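Local coordinates for protein EmGH1 (Erythrobacter marinus, PDB 5Z87) that probably hydrolyses beta-glucosidic bonds, as a beta-glucosidase of glycosyl hydrolase family 3, at residues V519-M530 with A567-V578; L427-M437 with A612-N620. All coordinates share one frame; numbering follows the deposited sequence.

Both contacts lie in the C-terminal domain of the glycosyl hydrolase family 3 fold. Following the chain, 427-437 comes first, a loop leading into strand 436-440; 519-530 and 567-578 follow, each running from the end of a helix into a strand, and 612-620 comes last, at the end of helix 607-615. Contact 1 joins the middle two and closes a loop of 36 residues. Contact 2 joins the outer two across 174 residues, so contact 1 is nested inside it. The two meet in one sheet, where strands 436-440 and 527-533 are neighbours; Asp526 OD1 probably accepts from Lys436 N, with Asp524 modelled very close to the Lys436 ammonium.

Contact 1: residues V519-M530 with A567-V578; sequences VATAQDCDVIVM and ALLALGKTTVAV
Ile528 lies opposite Thr575 and Met530 opposite Ala577 on two adjacent parallel strands, whose axes come within 4.7 Å. Ile528 N donates to Thr574 O and Met530 N to Val576 O, while Val576 N and Val578 N return the bonds to Ile528 O and Met530 O. Beta-branched Val, Ile and Thr suit such extended backbone. Packing is close and buried on the face carrying Ile528, Met530, Thr575 and Ala577. There Leu568, from helix 561-569, sets CD1 3.9 Å from Ile528 CG2 and 3.8 Å from Met530 SD, and the methionine and leucine slide past each other in opposite directions. Close by, Leu571 CD1 presses on the buried Ala522 CB at 3.6 Å. A bend at chi3 (-75°) turns Met530 CE back over Thr575, 3.7 Å from its CG2, and near the small Ala577. Each segment passes from a helix through a short turn into a strand, as in the alpha/beta sandwich of family 3 enzymes; Val529 and Val576 lie side by side on the other face, toward helix 607-615. The looser, more solvent-exposed side is where partly exposed Val519 CG2 and Ala567 CB touch at 3.9 Å and exposed Gln523 merely brushes Leu571 CD2 with NE2. Lys573 spans this margin, its aliphatic chain running past Ile528 CD1, bent at chi2 and chi4 (-51°) to bring NZ among the carbonyls of the opposite turn. NZ binds Gln523 O at 2.8 Å, from above the carbonyl plane, and Cys525 O at 2.9 Å, with a weak bond to Ala522 O. A leucine in its place would probably leave these turn carbonyls without their shared donor and the turn less firmly fixed. Asp526 instead accepts from the backbone N of Lys436 and of Arg435.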
loop_
_atom_site.group_PDB
_atom_site.type_symbol
_atom_site.label_atom_id
_atom_site.label_comp_id
_atom_site.label_asym_id
_atom_site.label_seq_id
_atom_site.Cartn_x
_atom_site.Cartn_y
_atom_site.Cartn_z
ATOM N N VAL A 519 -30.366 4.091 27.480
ATOM C CA VAL A 519 -29.865 4.143 28.853
ATOM C C VAL A 519 -31.016 3.991 29.850
ATOM O O VAL A 519 -30.958 3.169 30.774
ATOM C CB VAL A 519 -29.087 5.450 29.087
ATOM C CG1 VAL A 519 -28.845 5.659 30.580
ATOM C CG2 VAL A 519 -27.766 5.445 28.311
ATOM N N ALA A 520 -32.085 4.774 29.665
ATOM C CA ALA A 520 -33.256 4.680 30.541
ATOM C C ALA A 520 -33.848 3.276 30.536
ATOM O O ALA A 520 -34.064 2.675 31.597
ATOM C CB ALA A 520 -34.308 5.703 30.116
ATOM N N THR A 521 -34.113 2.732 29.345
ATOM C CA THR A 521 -34.660 1.382 29.236
ATOM C C THR A 521 -33.774 0.344 29.921
ATOM O O THR A 521 -34.269 -0.688 30.392
ATOM C CB THR A 521 -34.845 1.034 27.758
ATOM O OG1 THR A 521 -35.562 2.093 27.109
ATOM C CG2 THR A 521 -35.587 -0.279 27.583
ATOM N N ALA A 522 -32.469 0.593 29.987
ATOM C CA ALA A 522 -31.538 -0.399 30.515
ATOM C C ALA A 522 -31.539 -0.486 32.042
ATOM O O ALA A 522 -31.036 -1.480 32.587
ATOM C CB ALA A 522 -30.122 -0.092 30.007
ATOM N N GLN A 523 -32.112 0.509 32.735
ATOM C CA GLN A 523 -31.991 0.581 34.190
ATOM C C GLN A 523 -32.597 -0.639 34.871
ATOM O O GLN A 523 -32.076 -1.112 35.885
ATOM C CB GLN A 523 -32.645 1.859 34.706
ATOM C CG GLN A 523 -32.090 3.134 34.091
ATOM C CD GLN A 523 -30.655 3.424 34.512
ATOM O OE1 GLN A 523 -30.111 2.782 35.422
ATOM N NE2 GLN A 523 -30.025 4.388 33.836
ATOM N N ASP A 524 -33.684 -1.177 34.326
ATOM C CA ASP A 524 -34.354 -2.330 34.914
ATOM C C ASP A 524 -33.888 -3.661 34.328
ATOM O O ASP A 524 -34.417 -4.711 34.710
ATOM C CB ASP A 524 -35.876 -2.190 34.766
ATOM C CG ASP A 524 -36.287 -1.666 33.401
ATOM O OD1 ASP A 524 -36.491 -2.479 32.475
ATOM O OD2 ASP A 524 -36.391 -0.428 33.250
ATOM N N CYS A 525 -32.901 -3.650 33.437
ATOM C CA CYS A 525 -32.423 -4.870 32.801
ATOM C C CYS A 525 -31.147 -5.349 33.481
ATOM O O CYS A 525 -30.245 -4.550 33.749
ATOM C CB CYS A 525 -32.182 -4.634 31.314
ATOM S SG CYS A 525 -33.665 -4.052 30.427
ATOM N N ASP A 526 -31.080 -6.650 33.771
ATOM C CA ASP A 526 -29.874 -7.220 34.358
ATOM C C ASP A 526 -28.832 -7.635 33.324
ATOM O O ASP A 526 -27.663 -7.793 33.686
ATOM C CB ASP A 526 -30.214 -8.429 35.240
ATOM C CG ASP A 526 -31.284 -9.302 34.646
ATOM O OD1 ASP A 526 -32.309 -8.739 34.220
ATOM O OD2 ASP A 526 -31.111 -10.544 34.615
ATOM N N VAL A 527 -29.218 -7.808 32.058
ATOM C CA VAL A 527 -28.300 -8.150 30.971
ATOM C C VAL A 527 -28.539 -7.200 29.802
ATOM O O VAL A 527 -29.692 -6.950 29.423
ATOM C CB VAL A 527 -28.477 -9.609 30.515
ATOM C CG1 VAL A 527 -27.600 -9.897 29.305
ATOM C CG2 VAL A 527 -28.167 -10.557 31.645
ATOM N N ILE A 528 -27.453 -6.671 29.234
ATOM C CA ILE A 528 -27.488 -5.824 28.044
ATOM C C ILE A 528 -26.697 -6.521 26.940
ATOM O O ILE A 528 -25.538 -6.899 27.151
ATOM C CB ILE A 528 -26.897 -4.431 28.321
ATOM C CG1 ILE A 528 -27.608 -3.749 29.487
ATOM C CG2 ILE A 528 -26.943 -3.557 27.075
ATOM C CD1 ILE A 528 -26.964 -2.442 29.848
ATOM N N VAL A 529 -27.314 -6.696 25.774
ATOM C CA VAL A 529 -26.660 -7.318 24.622
ATOM C C VAL A 529 -26.626 -6.286 23.509
ATOM O O VAL A 529 -27.674 -5.947 22.942
ATOM C CB VAL A 529 -27.368 -8.593 24.156
ATOM C CG1 VAL A 529 -26.766 -9.054 22.850
ATOM C CG2 VAL A 529 -27.260 -9.689 25.199
ATOM N N MET A 530 -25.428 -5.784 23.194
ATOM C CA MET A 530 -25.258 -4.732 22.198
ATOM C C MET A 530 -24.942 -5.347 20.836
ATOM O O MET A 530 -23.996 -6.137 20.706
ATOM C CB MET A 530 -24.154 -3.771 22.625
ATOM C CG MET A 530 -24.208 -3.440 24.113
ATOM S SD MET A 530 -23.112 -2.098 24.578
ATOM C CE MET A 530 -21.508 -2.916 24.520
ATOM N N ALA A 567 -21.931 4.341 26.979
ATOM C CA ALA A 567 -23.047 4.777 27.815
ATOM C C ALA A 567 -23.688 3.598 28.525
ATOM O O ALA A 567 -24.048 3.698 29.702
ATOM C CB ALA A 567 -24.085 5.525 26.983
ATOM N N LEU A 568 -23.833 2.469 27.830
ATOM C CA LEU A 568 -24.443 1.288 28.435
ATOM C C LEU A 568 -23.484 0.595 29.391
ATOM O O LEU A 568 -23.904 0.069 30.433
ATOM C CB LEU A 568 -24.906 0.313 27.345
ATOM C CG LEU A 568 -26.026 0.840 26.437
ATOM C CD1 LEU A 568 -26.319 -0.113 25.275
ATOM C CD2 LEU A 568 -27.308 1.101 27.252
ATOM N N LEU A 569 -22.194 0.579 29.045
ATOM C CA LEU A 569 -21.222 -0.091 29.893
ATOM C C LEU A 569 -21.097 0.604 31.242
ATOM O O LEU A 569 -20.899 -0.060 32.267
ATOM C CB LEU A 569 -19.870 -0.158 29.172
ATOM C CG LEU A 569 -19.791 -1.195 28.043
ATOM C CD1 LEU A 569 -18.588 -0.956 27.145
ATOM C CD2 LEU A 569 -19.768 -2.597 28.593
ATOM N N ALA A 570 -21.257 1.924 31.266
ATOM C CA ALA A 570 -21.116 2.673 32.508
ATOM C C ALA A 570 -22.176 2.296 33.538
ATOM O O ALA A 570 -21.998 2.583 34.725
ATOM C CB ALA A 570 -21.164 4.172 32.211
ATOM N N LEU A 571 -23.264 1.652 33.111
ATOM C CA LEU A 571 -24.312 1.219 34.023
ATOM C C LEU A 571 -23.880 0.056 34.911
ATOM O O LEU A 571 -24.538 -0.210 35.923
ATOM C CB LEU A 571 -25.562 0.828 33.229
ATOM C CG LEU A 571 -26.086 1.903 32.270
ATOM C CD1 LEU A 571 -27.461 1.547 31.725
ATOM C CD2 LEU A 571 -26.108 3.270 32.930
ATOM N N GLY A 572 -22.812 -0.651 34.560
ATOM C CA GLY A 572 -22.324 -1.708 35.420
ATOM C C GLY A 572 -23.101 -3.005 35.385
ATOM O O GLY A 572 -22.862 -3.873 36.234
ATOM N N LYS A 573 -24.020 -3.177 34.441
ATOM C CA LYS A 573 -24.715 -4.446 34.304
ATOM C C LYS A 573 -23.877 -5.436 33.496
ATOM O O LYS A 573 -22.855 -5.090 32.899
ATOM C CB LYS A 573 -26.077 -4.239 33.644
ATOM C CG LYS A 573 -27.072 -3.487 34.514
ATOM C CD LYS A 573 -27.612 -2.262 33.794
ATOM C CE LYS A 573 -28.478 -1.411 34.720
ATOM N NZ LYS A 573 -29.523 -2.227 35.398
ATOM N N THR A 574 -24.316 -6.696 33.497
ATOM C CA THR A 574 -23.743 -7.704 32.615
ATOM C C THR A 574 -23.954 -7.294 31.162
ATOM O O THR A 574 -25.095 -7.231 30.690
ATOM C CB THR A 574 -24.377 -9.066 32.893
ATOM O OG1 THR A 574 -24.329 -9.319 34.299
ATOM C CG2 THR A 574 -23.634 -10.181 32.168
ATOM N N THR A 575 -22.866 -6.993 30.451
ATOM C CA THR A 575 -22.937 -6.454 29.099
ATOM C C THR A 575 -22.027 -7.244 28.169
ATOM O O THR A 575 -20.849 -7.449 28.471
ATOM C CB THR A 575 -22.552 -4.970 29.076
ATOM O OG1 THR A 575 -23.382 -4.248 29.991
ATOM C CG2 THR A 575 -22.737 -4.381 27.680
ATOM N N VAL A 576 -22.577 -7.687 27.037
ATOM C CA VAL A 576 -21.813 -8.328 25.979
ATOM C C VAL A 576 -22.143 -7.649 24.658
ATOM O O VAL A 576 -23.211 -7.063 24.477
ATOM C CB VAL A 576 -22.090 -9.838 25.883
ATOM C CG1 VAL A 576 -21.861 -10.491 27.231
ATOM C CG2 VAL A 576 -23.504 -10.074 25.420
ATOM N N ALA A 577 -21.207 -7.741 23.724
ATOM C CA ALA A 577 -21.387 -7.164 22.403
ATOM C C ALA A 577 -21.326 -8.261 21.344
ATOM O O ALA A 577 -20.525 -9.204 21.449
ATOM C CB ALA A 577 -20.338 -6.069 22.132
ATOM N N VAL A 578 -22.209 -8.143 20.351
ATOM C CA VAL A 578 -22.238 -8.991 19.158
ATOM C C VAL A 578 -21.964 -8.101 17.944
ATOM O O VAL A 578 -22.693 -7.130 17.702
ATOM C CB VAL A 578 -23.587 -9.713 19.003
ATOM C CG1 VAL A 578 -23.523 -10.735 17.861
ATOM C CG2 VAL A 578 -23.970 -10.398 20.295
#

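Contact 2: residues L427-M437 with A612-N620. With EDO (1,2-ethanediol), chain I.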
loop_
_atom_site.group_PDB
_atom_site.type_symbol
_atom_site.label_atom_id
_atom_site.label_comp_id
_atom_site.label_asym_id
_atom_site.label_seq_id
_atom_site.Cartn_x
_atom_site.Cartn_y
_atom_site.Cartn_z
ATOM N N LEU A 427 -19.360 -14.862 29.480
ATOM C CA LEU A 427 -20.114 -15.837 28.704
ATOM C C LEU A 427 -19.687 -17.258 29.049
ATOM O O LEU A 427 -18.534 -17.504 29.408
ATOM C CB LEU A 427 -19.921 -15.600 27.203
ATOM C CG LEU A 427 -20.416 -14.240 26.724
ATOM C CD1 LEU A 427 -20.107 -14.062 25.251
ATOM C CD2 LEU A 427 -21.919 -14.096 27.000
ATOM N N PRO A 428 -20.599 -18.234 28.971
ATOM C CA PRO A 428 -22.008 -18.083 28.595
ATOM C C PRO A 428 -22.894 -17.504 29.699
ATOM O O PRO A 428 -22.708 -17.805 30.879
ATOM C CB PRO A 428 -22.426 -19.515 28.294
ATOM C CG PRO A 428 -21.578 -20.334 29.202
ATOM C CD PRO A 428 -20.246 -19.642 29.214
ATOM N N LEU A 429 -23.853 -16.674 29.303
ATOM C CA LEU A 429 -24.977 -16.350 30.160
ATOM C C LEU A 429 -25.690 -17.627 30.616
ATOM O O LEU A 429 -25.629 -18.673 29.964
ATOM C CB LEU A 429 -25.957 -15.455 29.411
ATOM C CG LEU A 429 -25.366 -14.247 28.692
ATOM C CD1 LEU A 429 -26.478 -13.452 28.025
ATOM C CD2 LEU A 429 -24.585 -13.380 29.659
ATOM N N GLN A 430 -26.370 -17.544 31.755
ATOM C CA GLN A 430 -27.182 -18.653 32.251
ATOM C C GLN A 430 -28.653 -18.291 32.088
ATOM O O GLN A 430 -29.108 -17.291 32.650
ATOM C CB GLN A 430 -26.849 -18.975 33.707
ATOM C CG GLN A 430 -25.695 -19.958 33.848
ATOM C CD GLN A 430 -25.032 -19.903 35.213
ATOM O OE1 GLN A 430 -25.142 -18.904 35.933
ATOM N NE2 GLN A 430 -24.325 -20.976 35.572
ATOM N N SER A 431 -29.387 -19.093 31.303
ATOM C CA SER A 431 -30.761 -18.722 30.954
ATOM C C SER A 431 -31.652 -18.655 32.189
ATOM O O SER A 431 -32.427 -17.706 32.352
ATOM C CB SER A 431 -31.343 -19.699 29.931
ATOM O OG SER A 431 -31.090 -21.046 30.287
ATOM N N SER A 432 -31.540 -19.642 33.083
ATOM C CA SER A 432 -32.359 -19.634 34.289
ATOM C C SER A 432 -32.043 -18.452 35.203
ATOM O O SER A 432 -32.893 -18.069 36.014
ATOM C CB SER A 432 -32.188 -20.953 35.045
ATOM O OG SER A 432 -30.858 -21.101 35.501
ATOM N N ALA A 433 -30.866 -17.843 35.073
ATOM C CA ALA A 433 -30.460 -16.742 35.942
ATOM C C ALA A 433 -30.782 -15.366 35.372
ATOM O O ALA A 433 -30.487 -14.359 36.022
ATOM C CB ALA A 433 -28.961 -16.827 36.232
ATOM N N VAL A 434 -31.361 -15.291 34.184
ATOM C CA VAL A 434 -31.643 -14.015 33.541
ATOM C C VAL A 434 -33.100 -13.668 33.790
ATOM O O VAL A 434 -33.974 -14.538 33.710
ATOM C CB VAL A 434 -31.332 -14.080 32.030
ATOM C CG1 VAL A 434 -31.767 -12.795 31.328
ATOM C CG2 VAL A 434 -29.847 -14.347 31.797
ATOM N N ARG A 435 -33.369 -12.401 34.099
ATOM C CA ARG A 435 -34.742 -11.945 34.242
ATOM C C ARG A 435 -35.175 -11.011 33.120
ATOM O O ARG A 435 -36.186 -11.269 32.462
ATOM C CB ARG A 435 -34.952 -11.261 35.608
ATOM C CG ARG A 435 -36.137 -10.283 35.613
ATOM C CD ARG A 435 -36.526 -9.772 37.010
ATOM N NE ARG A 435 -36.004 -8.433 37.301
ATOM C CZ ARG A 435 -36.299 -7.322 36.623
ATOM N NH1 ARG A 435 -37.137 -7.350 35.594
ATOM N NH2 ARG A 435 -35.754 -6.166 36.981
ATOM N N LYS A 436 -34.442 -9.929 32.866
ATOM C CA LYS A 436 -34.849 -8.957 31.851
ATOM C C LYS A 436 -33.629 -8.512 31.053
ATOM O O LYS A 436 -32.764 -7.803 31.578
ATOM C CB LYS A 436 -35.547 -7.758 32.485
ATOM C CG LYS A 436 -36.289 -6.892 31.487
ATOM C CD LYS A 436 -36.915 -5.679 32.161
ATOM C CE LYS A 436 -37.915 -4.994 31.242
ATOM N NZ LYS A 436 -37.418 -3.682 30.730
ATOM N N MET A 437 -33.580 -8.897 29.778
ATOM C CA MET A 437 -32.458 -8.602 28.897
ATOM C C MET A 437 -32.828 -7.499 27.915
ATOM O O MET A 437 -33.862 -7.584 27.244
ATOM C CB MET A 437 -32.030 -9.856 28.137
ATOM C CG MET A 437 -31.125 -9.568 26.952
ATOM S SD MET A 437 -30.949 -10.969 25.840
ATOM C CE MET A 437 -30.226 -12.238 26.863
ATOM N N ALA A 612 -28.019 -16.564 19.705
ATOM C CA ALA A 612 -28.643 -16.841 20.993
ATOM C C ALA A 612 -28.124 -18.144 21.582
ATOM O O ALA A 612 -27.845 -18.226 22.782
ATOM C CB ALA A 612 -30.165 -16.881 20.839
ATOM N N SER A 613 -27.954 -19.166 20.745
ATOM C CA SER A 613 -27.454 -20.443 21.241
ATOM C C SER A 613 -26.036 -20.324 21.797
ATOM O O SER A 613 -25.676 -21.028 22.752
ATOM C CB SER A 613 -27.509 -21.486 20.122
ATOM O OG SER A 613 -28.851 -21.727 19.719
ATOM N N ILE A 614 -25.213 -19.452 21.212
ATOM C CA ILE A 614 -23.854 -19.293 21.708
ATOM C C ILE A 614 -23.842 -18.397 22.936
ATOM O O ILE A 614 -23.052 -18.615 23.861
ATOM C CB ILE A 614 -22.939 -18.759 20.592
ATOM C CG1 ILE A 614 -22.546 -19.895 19.658
ATOM C CG2 ILE A 614 -21.683 -18.092 21.154
ATOM C CD1 ILE A 614 -22.197 -19.414 18.269
ATOM N N LEU A 615 -24.717 -17.397 22.987
ATOM C CA LEU A 615 -24.739 -16.526 24.157
ATOM C C LEU A 615 -25.074 -17.297 25.433
ATOM O O LEU A 615 -24.611 -16.926 26.516
ATOM C CB LEU A 615 -25.725 -15.383 23.950
ATOM C CG LEU A 615 -25.211 -14.260 23.049
ATOM C CD1 LEU A 615 -26.330 -13.301 22.693
ATOM C CD2 LEU A 615 -24.076 -13.526 23.714
ATOM N N PHE A 616 -25.824 -18.393 25.325
ATOM C CA PHE A 616 -26.322 -19.109 26.492
ATOM C C PHE A 616 -25.651 -20.465 26.692
ATOM O O PHE A 616 -26.043 -21.218 27.589
ATOM C CB PHE A 616 -27.849 -19.257 26.398
ATOM C CG PHE A 616 -28.595 -17.997 26.785
ATOM C CD1 PHE A 616 -28.703 -17.622 28.119
ATOM C CD2 PHE A 616 -29.161 -17.179 25.822
ATOM C CE1 PHE A 616 -29.369 -16.459 28.484
ATOM C CE2 PHE A 616 -29.825 -16.006 26.175
ATOM C CZ PHE A 616 -29.930 -15.647 27.509
ATOM N N GLY A 617 -24.654 -20.797 25.885
ATOM C CA GLY A 617 -23.864 -21.977 26.135
ATOM C C GLY A 617 -24.347 -23.243 25.478
ATOM O O GLY A 617 -23.663 -24.268 25.589
ATOM N N ASP A 618 -25.503 -23.227 24.806
ATOM C CA ASP A 618 -25.933 -24.435 24.104
ATOM C C ASP A 618 -24.946 -24.807 23.004
ATOM O O ASP A 618 -24.733 -25.991 22.728
ATOM C CB ASP A 618 -27.331 -24.251 23.513
ATOM C CG ASP A 618 -28.360 -23.816 24.548
ATOM O OD1 ASP A 618 -28.138 -24.028 25.756
ATOM O OD2 ASP A 618 -29.394 -23.243 24.148
ATOM N N VAL A 619 -24.325 -23.813 22.380
ATOM C CA VAL A 619 -23.256 -24.035 21.417
ATOM C C VAL A 619 -21.988 -23.433 22.004
ATOM O O VAL A 619 -22.001 -22.297 22.479
ATOM C CB VAL A 619 -23.587 -23.419 20.043
ATOM C CG1 VAL A 619 -22.386 -23.476 19.119
ATOM C CG2 VAL A 619 -24.780 -24.149 19.402
ATOM N N ASN A 620 -20.912 -24.199 22.003
ATOM C CA ASN A 620 -19.615 -23.648 22.358
ATOM C C ASN A 620 -19.011 -22.957 21.135
ATOM O O ASN A 620 -18.758 -23.627 20.124
ATOM C CB ASN A 620 -18.689 -24.749 22.867
ATOM C CG ASN A 620 -17.543 -24.198 23.683
ATOM O OD1 ASN A 620 -17.284 -22.999 23.649
ATOM N ND2 ASN A 620 -16.859 -25.066 24.435
HETATM C C1 EDO I . -19.857 -28.360 21.388
HETATM O O1 EDO I . -19.004 -28.179 20.245
HETATM C C2 EDO I . -21.260 -27.845 21.082
HETATM O O2 EDO I . -21.160 -26.468 20.707
HETATM O O HOH W 1 -28.068 -21.180 29.965
#
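Leu429 N donates to Leu615 O in the last turn of helix 607-615, 2.9 Å away and nearly in line with the carbonyl but with a bent N-H...O angle of 130°, so the loop 427-431 is pinned by its backbone where the helix stops. A cis peptide bond precedes Pro428, whose CB packs 3.5 Å from Gly617 N. Gly617 closes the helix with positive phi; a CB here would sit tight against Pro428 CB and also be jammed against the preceding carbonyl O, which suits glycine. Phe616 lies between the loop and strand 436-440. With CG anti to its own carbonyl carbon (chi1 -79°), its ring reaches across to 427-437, where Leu429 CD1 lies over one face and Val434 CG2 meets the edge in plane, 4.0 Å from CE1. Met437 and Phe616 approach from opposite directions, with the Met437 chain bent at chi3 to set CE 3.5 Å from Phe616 CZ. This flexible thioether and the branched aliphatic groups fit the contours of the ring. Away from the ring, Leu427 CD2 meets Leu615 CD2 at 4.0 Å. At the polar margin a water accepts from Ser431 N and donates to Phe616 O, bridging the two backbones. Leu466 of helix 462-473 also touches Phe616 and Met437. The helix end at Gly617 is a Schellman motif, here packed against the loop leading into strand 436-440 of the domain's central sheet.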